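Local coordinates for protein endo-1,4-beta-xylanase (Bacteroides thetaiotaomicron VPI-5482, PDB 3KST) that probably hydrolyses O-glycosidic bonds in xylan-type polysaccharides as a calcium-binding glycoside hydrolase of family 43, at residues A[101-105]-A[122-128]; A[133-137]-A[196-201]; A[140-145]-A[155-160]; A[70-74]-A[116-122]. One frame throughout, in Å; residues are numbered along the deposited sequence.

Contact 1: residues A[101-105]-A[122-128]; sequences EHICV and PIWSEKS
Two backbone hydrogen bonds tie the start of strand 102-108 and the residue before it to residues 122-128, an irregular run leading to strand 129-135: Ser128 N to Glu101 O (2.7 Å) and Ile123 N to Ile103 O (2.8 Å). The CA atoms of His102 and Ser128 lie 4.8 Å apart and those of Cys104 and Pro122 4.4 Å; between these two points residues 123-127 bow outward. Water 3 fills the gap, accepting from Ile103 N (2.9 Å) and donating to Trp124 O (2.7 Å) and Glu126 O (3.0 Å). The bow is braced from within by Trp124 NE1 to Ser128 OG (2.9 Å) and Ser128 OG to Glu126 O (2.9 Å). Water 1 joins Glu101 and Lys127, 2.5 Å from Glu101 OE1 and 3.1 Å from Lys127 NZ. Water 2 links His102 NE2 and Ser125 O, 2.7 Å from each, while His102 ND1 bonds to Glu100 O. Lys127 CA lies over the His102 ring, 4.3 Å from its centroid, a CH-pi contact. Inward, Ile103 CG1 (chi1 p) reaches Ile123 CD1 (4.0 Å) and the indole edge at Trp124 CD1 (3.8 Å; Trp124 chi1 p); Cys104 SG meets Pro122 CB at 4.0 Å. The connection between two blades of the five-bladed beta-propeller is thus held by two direct backbone bonds, with ordered water supplying much of the remaining polar pairing.

Contact 2: residues A[133-137]-A[196-201]; sequences LFIDD and KKNGVY
Lys196, whose all-trans side chain stretches across the gap, gives up the most surface here. Its NZ forms salt bridges with Asp136 OD1 (3.0 Å) and Asp137 OD2 (2.7 Å), and OD1 of Asp136 also accepts from Asp137 N (2.8 Å). Tyr201 (chi1 m) donates its OH to Asp136 OD2 at 2.7 Å, so both carboxylate oxygens of Asp136 are engaged. Phe134 (chi1 t) fills the space behind these charges: its CZ lies 3.9 Å from Lys196 CB and its CE2 3.7 Å from Tyr201 CE2, the two rings being nearly perpendicular with centroids 6.0 Å apart. The closest CA pair, Asp136 and Lys196, is 8.1 Å apart. Lys196 and Tyr201 are neighbours because the chain reverses at a type I' turn from Lys197 to Val200, with positive phi at Asn198 and Gly199. Side chains alone therefore join the end of strand 129-135 and the two residues after it to the hairpin 189-197/200-207, a seam between adjacent blades of the GH43 beta-propeller.

Contact 3: residues A[140-145]-A[155-160]; sequences TPYLYF and WVAQMT
At the apolar centre of this beta hairpin, the two middle strands of a four-stranded propeller blade, Val156 CG2 sits over the face of the Tyr144 ring, 3.5 Å from its centroid, in a CH-pi contact, and lies 4.0 Å from Tyr142 CB. Tyr142 and Tyr144 (both chi1 m) share this sheet face with Val156 and Gln158. On the other face Phe145 (chi1 p) brings CE2 within 4.2 Å of Trp155 CB and CE1 within 4.3 Å of Ala157 CB; Leu143 CB approaches CG of Met159, a selenomethionine, at 3.9 Å. The strands run antiparallel at 157°, their axes 4.8 Å apart at closest. Tyr142-Gln158 and Tyr144-Val156 are non-hydrogen-bonded pairs (CA-CA 4.4 Å each). In the hydrogen-bonded pair Leu143-Ala157, Leu143 N lies 3.0 Å from Ala157 O and Ala157 N 3.1 Å from Leu143 O. In the pair Phe145-Trp155, Phe145 N is 3.1 Å from Trp155 O. Trp155 N is 2.7 Å from Phe145 O. Beyond them Met159 N donates a hydrogen bond to Pro141 O at 3.0 Å.

Contact 4: residues A[70-74]-A[116-122]; sequences ATDSY and RQEVKQP
Direct hydrogen bonding rests on Gln117, which clasps residues 72-74 twice: Gln117 N donates to Asp72 O (3.0 Å), and Gln117 OE1 accepts from Tyr74 N (2.8 Å). CA atoms approach to 5.1 Å between Asp72 and Arg116 and to 4.3 Å between Tyr74 and Lys120. The amide NE2 of Gln117 bonds in turn to Val105 O on strand 102-108. Charged groups meet through solvent, water 4 donating to Asp72 OD1 and accepting from Lys120 NZ, both at 2.9 Å; the same NZ also donates to Gln117 O (2.8 Å) within its own loop. Residues 70-71 form a short 3-10 segment, 116-122 is irregular with Lys120 at the centre of an inverse gamma turn (phi -86°, psi 72°), and the contact joins two propeller connections, those following strands 60-69 and 102-108. The apolar contact lies on Tyr74 (chi1 t): Pro122 CD stands over its ring face, 3.9 Å from the centroid, a CH-pi contact. The aliphatic part of Lys120 covers the backbone, its CG 3.5 Å from Ser73 C.

Contacts 4, 1, 3 and 2 form a chain of touching neighbours, with centres 12, 13 and 13 Å apart in that order. Contacts 4 and 1 share Pro122. Trp124 CZ2 packs on Phe145 CE2 (3.7 Å) between contacts 1 and 3, and backbone hydrogen bonding (Tyr142 N with Phe134 O, 2.7 Å) pairs strands 129-135 and 141-148 of contacts 2 and 3. Phe145 and Ile103 lie about 6 and 7 Å from Asp130, predicted to tune the pKa of the catalytic acid, and Glu101 about 9 Å from the predicted proton donor Glu190, side chain to side chain. The calcium bound by Glu83 and His251 lies about 9, 10 and 12 Å from the side chains of Tyr144, Ile103 and Phe134; contact 4 is remote.

Contact 1: residues A[101-105]-A[122-128]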
loop_
_atom_site.group_PDB
_atom_site.type_symbol
_atom_site.label_atom_id
_atom_site.label_comp_id
_atom_site.label_asym_id
_atom_site.label_seq_id
_atom_site.Cartn_x
_atom_site.Cartn_y
_atom_site.Cartn_z
ATOM N N GLU A 101 -2.199 -11.645 10.394
ATOM C CA GLU A 101 -1.278 -12.178 9.403
ATOM C C GLU A 101 -1.954 -13.039 8.311
ATOM O O GLU A 101 -1.322 -13.953 7.789
ATOM C CB GLU A 101 -0.080 -12.908 10.075
ATOM C CG GLU A 101 0.809 -11.936 10.870
ATOM C CD GLU A 101 1.853 -12.601 11.730
ATOM O OE1 GLU A 101 1.501 -13.498 12.536
ATOM O OE2 GLU A 101 3.025 -12.185 11.632
ATOM N N HIS A 102 -3.209 -12.724 7.974
ATOM C CA HIS A 102 -3.932 -13.364 6.856
ATOM C C HIS A 102 -4.486 -12.242 6.000
ATOM O O HIS A 102 -4.730 -11.130 6.509
ATOM C CB HIS A 102 -5.043 -14.309 7.340
ATOM C CG HIS A 102 -4.512 -15.501 8.053
ATOM N ND1 HIS A 102 -4.062 -15.450 9.351
ATOM C CD2 HIS A 102 -4.307 -16.772 7.627
ATOM C CE1 HIS A 102 -3.623 -16.649 9.710
ATOM N NE2 HIS A 102 -3.759 -17.465 8.680
ATOM N N ILE A 103 -4.693 -12.516 4.719
ATOM C CA ILE A 103 -5.228 -11.507 3.787
ATOM C C ILE A 103 -6.737 -11.649 3.651
ATOM O O ILE A 103 -7.246 -12.767 3.552
ATOM C CB ILE A 103 -4.531 -11.519 2.430
ATOM C CG1 ILE A 103 -4.564 -12.895 1.744
ATOM C CG2 ILE A 103 -3.065 -11.123 2.649
ATOM C CD1 ILE A 103 -4.053 -12.882 0.324
ATOM N N CYS A 104 -7.403 -10.504 3.598
ATOM C CA CYS A 104 -8.851 -10.382 3.643
ATOM C C CYS A 104 -9.397 -9.306 2.744
ATOM O O CYS A 104 -8.691 -8.352 2.377
ATOM C CB CYS A 104 -9.260 -9.991 5.073
ATOM S SG CYS A 104 -8.788 -11.107 6.389
ATOM N N VAL A 105 -10.700 -9.418 2.461
ATOM C CA VAL A 105 -11.392 -8.427 1.658
ATOM C C VAL A 105 -12.782 -8.158 2.231
ATOM O O VAL A 105 -13.496 -9.106 2.619
ATOM C CB VAL A 105 -11.461 -8.832 0.136
ATOM C CG1 VAL A 105 -12.149 -10.175 -0.068
ATOM C CG2 VAL A 105 -12.124 -7.732 -0.716
ATOM N N PRO A 122 -10.650 -15.099 5.870
ATOM C CA PRO A 122 -9.691 -14.550 4.921
ATOM C C PRO A 122 -9.898 -15.155 3.516
ATOM O O PRO A 122 -10.726 -16.061 3.325
ATOM C CB PRO A 122 -8.357 -14.972 5.524
ATOM C CG PRO A 122 -8.641 -16.212 6.174
ATOM C CD PRO A 122 -10.038 -16.153 6.691
ATOM N N ILE A 123 -9.142 -14.635 2.554
ATOM C CA ILE A 123 -9.182 -15.049 1.128
ATOM C C ILE A 123 -8.711 -16.510 0.997
ATOM O O ILE A 123 -9.333 -17.294 0.279
ATOM C CB ILE A 123 -8.306 -14.049 0.281
ATOM C CG1 ILE A 123 -8.947 -12.657 0.249
ATOM C CG2 ILE A 123 -8.027 -14.513 -1.135
ATOM C CD1 ILE A 123 -7.906 -11.546 0.003
ATOM N N TRP A 124 -7.629 -16.850 1.700
ATOM C CA TRP A 124 -7.088 -18.217 1.768
ATOM C C TRP A 124 -6.466 -18.457 3.157
ATOM O O TRP A 124 -6.274 -17.508 3.934
ATOM C CB TRP A 124 -6.124 -18.475 0.594
ATOM C CG TRP A 124 -4.742 -17.886 0.720
ATOM C CD1 TRP A 124 -4.388 -16.660 1.261
ATOM C CD2 TRP A 124 -3.544 -18.438 0.186
ATOM N NE1 TRP A 124 -3.044 -16.476 1.160
ATOM C CE2 TRP A 124 -2.495 -17.543 0.490
ATOM C CE3 TRP A 124 -3.241 -19.637 -0.478
ATOM C CZ2 TRP A 124 -1.156 -17.802 0.126
ATOM C CZ3 TRP A 124 -1.917 -19.891 -0.840
ATOM C CH2 TRP A 124 -0.891 -18.978 -0.526
ATOM N N SER A 125 -6.103 -19.704 3.446
ATOM C CA SER A 125 -5.637 -20.094 4.790
ATOM C C SER A 125 -4.196 -19.818 5.182
ATOM O O SER A 125 -3.913 -19.727 6.383
ATOM C CB SER A 125 -5.933 -21.583 5.020
ATOM O OG SER A 125 -5.207 -22.401 4.121
ATOM N N GLU A 126 -3.287 -19.726 4.207
ATOM C CA GLU A 126 -1.865 -19.479 4.519
ATOM C C GLU A 126 -1.640 -18.051 4.966
ATOM O O GLU A 126 -2.172 -17.140 4.329
ATOM C CB GLU A 126 -0.951 -19.704 3.310
ATOM C CG GLU A 126 0.557 -19.662 3.658
ATOM C CD GLU A 126 1.460 -20.025 2.490
ATOM O OE1 GLU A 126 1.205 -21.054 1.816
ATOM O OE2 GLU A 126 2.440 -19.283 2.212
ATOM N N LYS A 127 -0.799 -17.898 5.995
ATOM C CA LYS A 127 -0.390 -16.587 6.512
ATOM C C LYS A 127 0.161 -15.723 5.362
ATOM O O LYS A 127 0.947 -16.170 4.527
ATOM C CB LYS A 127 0.654 -16.687 7.617
ATOM C CG LYS A 127 0.170 -17.160 8.966
ATOM C CD LYS A 127 1.281 -17.036 10.010
ATOM C CE LYS A 127 0.961 -17.811 11.289
ATOM N NZ LYS A 127 1.970 -17.615 12.366
ATOM N N SER A 128 -0.282 -14.471 5.317
ATOM C CA SER A 128 0.081 -13.571 4.245
ATOM C C SER A 128 -0.350 -12.176 4.602
ATOM O O SER A 128 -1.328 -12.008 5.313
ATOM C CB SER A 128 -0.500 -14.008 2.858
ATOM O OG SER A 128 -1.797 -14.623 2.932
HETATM O O HOH W 1 0.272 -15.392 13.711
HETATM O O HOH W 2 -2.481 -19.856 8.667
HETATM O O HOH W 3 -4.581 -15.390 4.185
#

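Contact 2: residues A[133-137]-A[196-201]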
loop_
_atom_site.group_PDB
_atom_site.type_symbol
_atom_site.label_atom_id
_atom_site.label_comp_id
_atom_site.label_asym_id
_atom_site.label_seq_id
_atom_site.Cartn_x
_atom_site.Cartn_y
_atom_site.Cartn_z
ATOM N N LEU A 133 -4.158 -5.058 -5.144
ATOM C CA LEU A 133 -4.896 -5.511 -6.327
ATOM C C LEU A 133 -4.501 -4.734 -7.585
ATOM O O LEU A 133 -4.282 -3.517 -7.570
ATOM C CB LEU A 133 -6.413 -5.348 -6.120
ATOM C CG LEU A 133 -7.394 -5.787 -7.224
ATOM C CD1 LEU A 133 -7.413 -7.325 -7.418
ATOM C CD2 LEU A 133 -8.764 -5.279 -6.865
ATOM N N PHE A 134 -4.483 -5.466 -8.694
ATOM C CA PHE A 134 -4.274 -4.911 -10.024
ATOM C C PHE A 134 -5.217 -5.594 -11.016
ATOM O O PHE A 134 -5.219 -6.814 -11.118
ATOM C CB PHE A 134 -2.859 -5.137 -10.481
ATOM C CG PHE A 134 -2.630 -4.720 -11.916
ATOM C CD1 PHE A 134 -2.732 -3.385 -12.278
ATOM C CD2 PHE A 134 -2.359 -5.683 -12.901
ATOM C CE1 PHE A 134 -2.544 -2.985 -13.619
ATOM C CE2 PHE A 134 -2.168 -5.313 -14.234
ATOM C CZ PHE A 134 -2.258 -3.963 -14.596
ATOM N N ILE A 135 -6.002 -4.807 -11.751
ATOM C CA ILE A 135 -6.930 -5.336 -12.766
ATOM C C ILE A 135 -6.374 -4.878 -14.110
ATOM O O ILE A 135 -6.346 -3.691 -14.391
ATOM C CB ILE A 135 -8.394 -4.861 -12.564
ATOM C CG1 ILE A 135 -8.921 -5.369 -11.218
ATOM C CG2 ILE A 135 -9.315 -5.433 -13.678
ATOM C CD1 ILE A 135 -10.309 -4.791 -10.814
ATOM N N ASP A 136 -5.985 -5.831 -14.947
ATOM C CA ASP A 136 -5.292 -5.523 -16.201
ATOM C C ASP A 136 -6.286 -5.035 -17.271
ATOM O O ASP A 136 -7.494 -5.114 -17.094
ATOM C CB ASP A 136 -4.517 -6.779 -16.679
ATOM C CG ASP A 136 -3.309 -6.458 -17.535
ATOM O OD1 ASP A 136 -3.075 -5.272 -17.868
ATOM O OD2 ASP A 136 -2.604 -7.408 -17.917
ATOM N N ASP A 137 -5.742 -4.532 -18.375
ATOM C CA ASP A 137 -6.517 -4.082 -19.544
ATOM C C ASP A 137 -7.447 -5.183 -20.109
ATOM O O ASP A 137 -8.504 -4.875 -20.659
ATOM C CB ASP A 137 -5.562 -3.532 -20.595
ATOM C CG ASP A 137 -4.791 -2.315 -20.098
ATOM O OD1 ASP A 137 -5.366 -1.480 -19.359
ATOM O OD2 ASP A 137 -3.608 -2.201 -20.420
ATOM N N LYS A 196 0.848 -0.235 -14.631
ATOM C CA LYS A 196 1.182 -0.623 -16.007
ATOM C C LYS A 196 1.279 0.658 -16.824
ATOM O O LYS A 196 0.458 1.559 -16.646
ATOM C CB LYS A 196 0.100 -1.527 -16.586
ATOM C CG LYS A 196 0.393 -2.032 -18.030
ATOM C CD LYS A 196 -0.793 -2.813 -18.560
ATOM C CE LYS A 196 -0.564 -3.441 -19.931
ATOM N NZ LYS A 196 -1.783 -4.236 -20.393
ATOM N N LYS A 197 2.302 0.764 -17.667
ATOM C CA LYS A 197 2.432 1.908 -18.598
ATOM C C LYS A 197 3.172 1.485 -19.853
ATOM O O LYS A 197 4.228 0.881 -19.736
ATOM C CB LYS A 197 3.166 3.058 -17.942
ATOM C CG LYS A 197 3.079 4.376 -18.710
ATOM C CD LYS A 197 3.778 5.483 -17.942
ATOM C CE LYS A 197 3.462 6.854 -18.521
ATOM N NZ LYS A 197 4.155 7.921 -17.750
ATOM N N ASN A 198 2.579 1.759 -21.032
ATOM C CA ASN A 198 3.172 1.439 -22.355
ATOM C C ASN A 198 3.654 -0.027 -22.484
ATOM O O ASN A 198 4.787 -0.293 -22.916
ATOM C CB ASN A 198 4.322 2.411 -22.694
ATOM C CG ASN A 198 3.933 3.904 -22.559
ATOM O OD1 ASN A 198 2.751 4.278 -22.539
ATOM N ND2 ASN A 198 4.948 4.756 -22.472
ATOM N N GLY A 199 2.813 -0.949 -22.009
ATOM C CA GLY A 199 3.067 -2.382 -22.085
ATOM C C GLY A 199 4.010 -3.020 -21.079
ATOM O O GLY A 199 4.248 -4.215 -21.169
ATOM N N VAL A 200 4.492 -2.249 -20.107
ATOM C CA VAL A 200 5.428 -2.733 -19.098
ATOM C C VAL A 200 4.735 -2.666 -17.749
ATOM O O VAL A 200 4.027 -1.679 -17.468
ATOM C CB VAL A 200 6.729 -1.901 -19.116
ATOM C CG1 VAL A 200 7.719 -2.464 -18.115
ATOM C CG2 VAL A 200 7.341 -1.933 -20.537
ATOM N N TYR A 201 4.888 -3.734 -16.964
ATOM C CA TYR A 201 4.304 -3.843 -15.613
ATOM C C TYR A 201 5.405 -3.518 -14.618
ATOM O O TYR A 201 6.477 -4.141 -14.670
ATOM C CB TYR A 201 3.780 -5.254 -15.360
ATOM C CG TYR A 201 2.679 -5.633 -16.329
ATOM C CD1 TYR A 201 2.982 -6.221 -17.563
ATOM C CD2 TYR A 201 1.338 -5.397 -16.027
ATOM C CE1 TYR A 201 1.967 -6.568 -18.478
ATOM C CE2 TYR A 201 0.321 -5.741 -16.929
ATOM C CZ TYR A 201 0.655 -6.341 -18.154
ATOM O OH TYR A 201 -0.309 -6.709 -19.068
#

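Contact 3: residues A[140-145]-A[155-160]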
loop_
_atom_site.group_PDB
_atom_site.type_symbol
_atom_site.label_atom_id
_atom_site.label_comp_id
_atom_site.label_asym_id
_atom_site.label_seq_id
_atom_site.Cartn_x
_atom_site.Cartn_y
_atom_site.Cartn_z
ATOM N N THR A 140 -8.568 -9.124 -16.262
ATOM C CA THR A 140 -8.119 -10.165 -15.341
ATOM C C THR A 140 -7.608 -9.518 -14.046
ATOM O O THR A 140 -6.691 -8.686 -14.110
ATOM C CB THR A 140 -6.996 -11.022 -15.989
ATOM O OG1 THR A 140 -7.477 -11.574 -17.243
ATOM C CG2 THR A 140 -6.464 -12.149 -15.052
ATOM N N PRO A 141 -8.171 -9.917 -12.886
ATOM C CA PRO A 141 -7.700 -9.391 -11.587
ATOM C C PRO A 141 -6.474 -10.152 -11.075
ATOM O O PRO A 141 -6.453 -11.381 -11.161
ATOM C CB PRO A 141 -8.906 -9.641 -10.670
ATOM C CG PRO A 141 -9.542 -10.850 -11.225
ATOM C CD PRO A 141 -9.365 -10.767 -12.707
ATOM N N TYR A 142 -5.476 -9.424 -10.558
ATOM C CA TYR A 142 -4.276 -10.010 -9.930
ATOM C C TYR A 142 -4.122 -9.442 -8.530
ATOM O O TYR A 142 -4.329 -8.236 -8.343
ATOM C CB TYR A 142 -3.009 -9.709 -10.734
ATOM C CG TYR A 142 -3.052 -10.275 -12.115
ATOM C CD1 TYR A 142 -2.697 -11.599 -12.360
ATOM C CD2 TYR A 142 -3.459 -9.477 -13.200
ATOM C CE1 TYR A 142 -2.736 -12.127 -13.667
ATOM C CE2 TYR A 142 -3.497 -9.986 -14.488
ATOM C CZ TYR A 142 -3.155 -11.316 -14.713
ATOM O OH TYR A 142 -3.197 -11.782 -15.998
ATOM N N LEU A 143 -3.775 -10.294 -7.563
ATOM C CA LEU A 143 -3.487 -9.877 -6.184
ATOM C C LEU A 143 -2.031 -10.180 -5.872
ATOM O O LEU A 143 -1.568 -11.341 -6.025
ATOM C CB LEU A 143 -4.398 -10.567 -5.149
ATOM C CG LEU A 143 -4.352 -9.968 -3.728
ATOM C CD1 LEU A 143 -4.963 -8.584 -3.765
ATOM C CD2 LEU A 143 -5.144 -10.814 -2.695
ATOM N N TYR A 144 -1.318 -9.131 -5.456
ATOM C CA TYR A 144 0.062 -9.174 -5.000
ATOM C C TYR A 144 -0.023 -9.189 -3.478
ATOM O O TYR A 144 -0.866 -8.512 -2.904
ATOM C CB TYR A 144 0.864 -7.978 -5.524
ATOM C CG TYR A 144 0.849 -7.978 -7.026
ATOM C CD1 TYR A 144 -0.237 -7.450 -7.724
ATOM C CD2 TYR A 144 1.876 -8.586 -7.760
ATOM C CE1 TYR A 144 -0.312 -7.524 -9.120
ATOM C CE2 TYR A 144 1.819 -8.643 -9.172
ATOM C CZ TYR A 144 0.722 -8.104 -9.835
ATOM O OH TYR A 144 0.625 -8.148 -11.202
ATOM N N PHE A 145 0.814 -10.011 -2.850
ATOM C CA PHE A 145 0.809 -10.195 -1.404
ATOM C C PHE A 145 2.097 -10.889 -1.015
ATOM O O PHE A 145 2.785 -11.427 -1.890
ATOM C CB PHE A 145 -0.425 -11.012 -0.962
ATOM C CG PHE A 145 -0.568 -12.330 -1.661
ATOM C CD1 PHE A 145 -1.256 -12.405 -2.887
ATOM C CD2 PHE A 145 -0.066 -13.506 -1.103
ATOM C CE1 PHE A 145 -1.401 -13.606 -3.549
ATOM C CE2 PHE A 145 -0.225 -14.724 -1.775
ATOM C CZ PHE A 145 -0.903 -14.759 -2.998
ATOM N N TRP A 155 4.543 -12.439 -3.693
ATOM C CA TRP A 155 3.918 -13.390 -4.621
ATOM C C TRP A 155 2.766 -12.721 -5.355
ATOM O O TRP A 155 2.311 -11.637 -4.994
ATOM C CB TRP A 155 3.398 -14.606 -3.832
ATOM C CG TRP A 155 4.482 -15.528 -3.417
ATOM C CD1 TRP A 155 5.383 -15.345 -2.418
ATOM C CD2 TRP A 155 4.808 -16.761 -4.028
ATOM N NE1 TRP A 155 6.241 -16.412 -2.336
ATOM C CE2 TRP A 155 5.905 -17.305 -3.317
ATOM C CE3 TRP A 155 4.255 -17.487 -5.086
ATOM C CZ2 TRP A 155 6.482 -18.543 -3.654
ATOM C CZ3 TRP A 155 4.823 -18.705 -5.426
ATOM C CH2 TRP A 155 5.949 -19.199 -4.733
ATOM N N VAL A 156 2.292 -13.363 -6.413
ATOM C CA VAL A 156 1.102 -12.927 -7.114
ATOM C C VAL A 156 0.291 -14.160 -7.477
ATOM O O VAL A 156 0.872 -15.264 -7.598
ATOM C CB VAL A 156 1.463 -12.130 -8.397
ATOM C CG1 VAL A 156 2.236 -13.058 -9.403
ATOM C CG2 VAL A 156 0.206 -11.469 -9.038
ATOM N N ALA A 157 -1.025 -13.970 -7.569
ATOM C CA ALA A 157 -1.951 -14.978 -8.085
ATOM C C ALA A 157 -3.133 -14.265 -8.724
ATOM O O ALA A 157 -3.484 -13.190 -8.323
ATOM C CB ALA A 157 -2.447 -15.880 -6.986
ATOM N N GLN A 158 -3.728 -14.888 -9.734
ATOM C CA GLN A 158 -4.944 -14.361 -10.343
ATOM C C GLN A 158 -6.077 -14.566 -9.340
ATOM O O GLN A 158 -6.090 -15.577 -8.614
ATOM C CB GLN A 158 -5.242 -15.129 -11.632
ATOM C CG GLN A 158 -6.421 -14.631 -12.422
ATOM C CD GLN A 158 -6.784 -15.555 -13.572
ATOM O OE1 GLN A 158 -5.958 -16.346 -14.038
ATOM N NE2 GLN A 158 -8.033 -15.446 -14.051
HETATM N N MSE A 159 -6.995 -13.601 -9.266
HETATM C CA MSE A 159 -8.177 -13.730 -8.404
HETATM C C MSE A 159 -9.339 -14.314 -9.204
HETATM O O MSE A 159 -9.358 -14.263 -10.438
HETATM C CB MSE A 159 -8.648 -12.380 -7.820
HETATM C CG MSE A 159 -7.607 -11.616 -7.025
HETATM SE SE MSE A 159 -8.407 -10.496 -5.658
HETATM C CE MSE A 159 -8.764 -11.871 -4.390
ATOM N N THR A 160 -10.328 -14.846 -8.488
ATOM C CA THR A 160 -11.585 -15.235 -9.123
ATOM C C THR A 160 -12.347 -13.949 -9.552
ATOM O O THR A 160 -11.956 -12.823 -9.187
ATOM C CB THR A 160 -12.422 -16.123 -8.188
ATOM O OG1 THR A 160 -12.621 -15.457 -6.940
ATOM C CG2 THR A 160 -11.699 -17.460 -7.898
#

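Contact 4: residues A[70-74]-A[116-122]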
loop_
_atom_site.group_PDB
_atom_site.type_symbol
_atom_site.label_atom_id
_atom_site.label_comp_id
_atom_site.label_asym_id
_atom_site.label_seq_id
_atom_site.Cartn_x
_atom_site.Cartn_y
_atom_site.Cartn_z
ATOM N N ALA A 70 -13.162 -4.110 13.678
ATOM C CA ALA A 70 -12.738 -5.504 13.851
ATOM C C ALA A 70 -13.906 -6.488 13.934
ATOM O O ALA A 70 -13.817 -7.582 13.377
ATOM C CB ALA A 70 -11.882 -5.648 15.059
ATOM N N THR A 71 -14.994 -6.099 14.608
ATOM C CA THR A 71 -16.200 -6.944 14.725
ATOM C C THR A 71 -16.840 -7.336 13.385
ATOM O O THR A 71 -17.479 -8.418 13.257
ATOM C CB THR A 71 -17.287 -6.362 15.710
ATOM O OG1 THR A 71 -17.813 -5.117 15.219
ATOM C CG2 THR A 71 -16.729 -6.251 17.144
ATOM N N ASP A 72 -16.665 -6.482 12.371
ATOM C CA ASP A 72 -17.138 -6.747 10.997
ATOM C C ASP A 72 -16.149 -7.513 10.143
ATOM O O ASP A 72 -16.360 -7.664 8.937
ATOM C CB ASP A 72 -17.461 -5.433 10.298
ATOM C CG ASP A 72 -18.615 -4.740 10.901
ATOM O OD1 ASP A 72 -19.589 -5.435 11.314
ATOM O OD2 ASP A 72 -18.553 -3.503 10.964
ATOM N N SER A 73 -15.118 -8.063 10.754
ATOM C CA SER A 73 -14.074 -8.729 10.000
ATOM C C SER A 73 -13.538 -9.940 10.706
ATOM O O SER A 73 -13.740 -10.125 11.893
ATOM C CB SER A 73 -12.931 -7.712 9.864
ATOM O OG SER A 73 -11.722 -8.284 9.392
ATOM N N TYR A 74 -12.835 -10.752 9.933
ATOM C CA TYR A 74 -11.990 -11.814 10.441
ATOM C C TYR A 74 -10.942 -11.130 11.308
ATOM O O TYR A 74 -10.458 -10.090 10.916
ATOM C CB TYR A 74 -11.239 -12.467 9.287
ATOM C CG TYR A 74 -10.202 -13.463 9.698
ATOM C CD1 TYR A 74 -10.567 -14.747 10.150
ATOM C CD2 TYR A 74 -8.835 -13.148 9.631
ATOM C CE1 TYR A 74 -9.601 -15.679 10.528
ATOM C CE2 TYR A 74 -7.862 -14.084 9.982
ATOM C CZ TYR A 74 -8.243 -15.331 10.453
ATOM O OH TYR A 74 -7.257 -16.223 10.788
ATOM N N ARG A 116 -17.416 -4.064 5.353
ATOM C CA ARG A 116 -17.728 -5.264 6.111
ATOM C C ARG A 116 -17.516 -6.526 5.307
ATOM O O ARG A 116 -17.552 -6.510 4.073
ATOM C CB ARG A 116 -19.201 -5.234 6.571
ATOM C CG ARG A 116 -19.547 -4.055 7.443
ATOM C CD ARG A 116 -20.982 -4.069 7.888
ATOM N NE ARG A 116 -21.936 -3.797 6.793
ATOM C CZ ARG A 116 -23.275 -3.745 6.925
ATOM N NH1 ARG A 116 -23.868 -3.897 8.113
ATOM N NH2 ARG A 116 -24.039 -3.517 5.849
ATOM N N GLN A 117 -17.280 -7.611 6.038
ATOM C CA GLN A 117 -17.299 -8.942 5.470
ATOM C C GLN A 117 -18.637 -9.585 5.838
ATOM O O GLN A 117 -19.077 -9.493 7.001
ATOM C CB GLN A 117 -16.210 -9.804 6.060
ATOM C CG GLN A 117 -14.802 -9.316 5.786
ATOM C CD GLN A 117 -13.793 -10.361 6.178
ATOM O OE1 GLN A 117 -13.778 -10.818 7.325
ATOM N NE2 GLN A 117 -12.936 -10.761 5.228
ATOM N N GLU A 118 -19.275 -10.231 4.862
ATOM C CA GLU A 118 -20.510 -11.010 5.114
ATOM C C GLU A 118 -20.162 -12.243 5.952
ATOM O O GLU A 118 -20.811 -12.509 6.969
ATOM C CB GLU A 118 -21.205 -11.358 3.800
ATOM C CG GLU A 118 -21.775 -10.108 3.133
ATOM C CD GLU A 118 -22.483 -10.340 1.807
ATOM O OE1 GLU A 118 -22.240 -11.375 1.173
ATOM O OE2 GLU A 118 -23.266 -9.444 1.375
ATOM N N VAL A 119 -19.098 -12.945 5.560
ATOM C CA VAL A 119 -18.580 -14.093 6.297
ATOM C C VAL A 119 -17.158 -13.682 6.688
ATOM O O VAL A 119 -16.377 -13.292 5.819
ATOM C CB VAL A 119 -18.584 -15.394 5.470
ATOM C CG1 VAL A 119 -18.054 -16.558 6.319
ATOM C CG2 VAL A 119 -20.004 -15.719 4.995
ATOM N N LYS A 120 -16.836 -13.827 7.973
ATOM C CA LYS A 120 -15.577 -13.311 8.558
ATOM C C LYS A 120 -14.420 -14.287 8.413
ATOM O O LYS A 120 -13.976 -14.926 9.376
ATOM C CB LYS A 120 -15.802 -12.869 10.023
ATOM C CG LYS A 120 -16.595 -11.541 10.140
ATOM C CD LYS A 120 -18.025 -11.586 9.634
ATOM C CE LYS A 120 -18.784 -10.308 9.984
ATOM N NZ LYS A 120 -20.194 -10.332 9.434
ATOM N N GLN A 121 -13.954 -14.415 7.177
ATOM C CA GLN A 121 -12.852 -15.303 6.846
ATOM C C GLN A 121 -11.904 -14.646 5.876
ATOM O O GLN A 121 -12.294 -13.750 5.133
ATOM C CB GLN A 121 -13.398 -16.592 6.228
ATOM C CG GLN A 121 -14.113 -17.487 7.232
ATOM C CD GLN A 121 -13.213 -17.963 8.366
ATOM O OE1 GLN A 121 -12.056 -18.319 8.146
ATOM N NE2 GLN A 121 -13.732 -17.959 9.582
ATOM N N PRO A 122 -10.650 -15.099 5.870
ATOM C CA PRO A 122 -9.691 -14.550 4.921
ATOM C C PRO A 122 -9.898 -15.155 3.516
ATOM O O PRO A 122 -10.726 -16.061 3.325
ATOM C CB PRO A 122 -8.357 -14.972 5.524
ATOM C CG PRO A 122 -8.641 -16.212 6.174
ATOM C CD PRO A 122 -10.038 -16.153 6.691
HETATM O O HOH W 4 -20.903 -7.978 10.966
#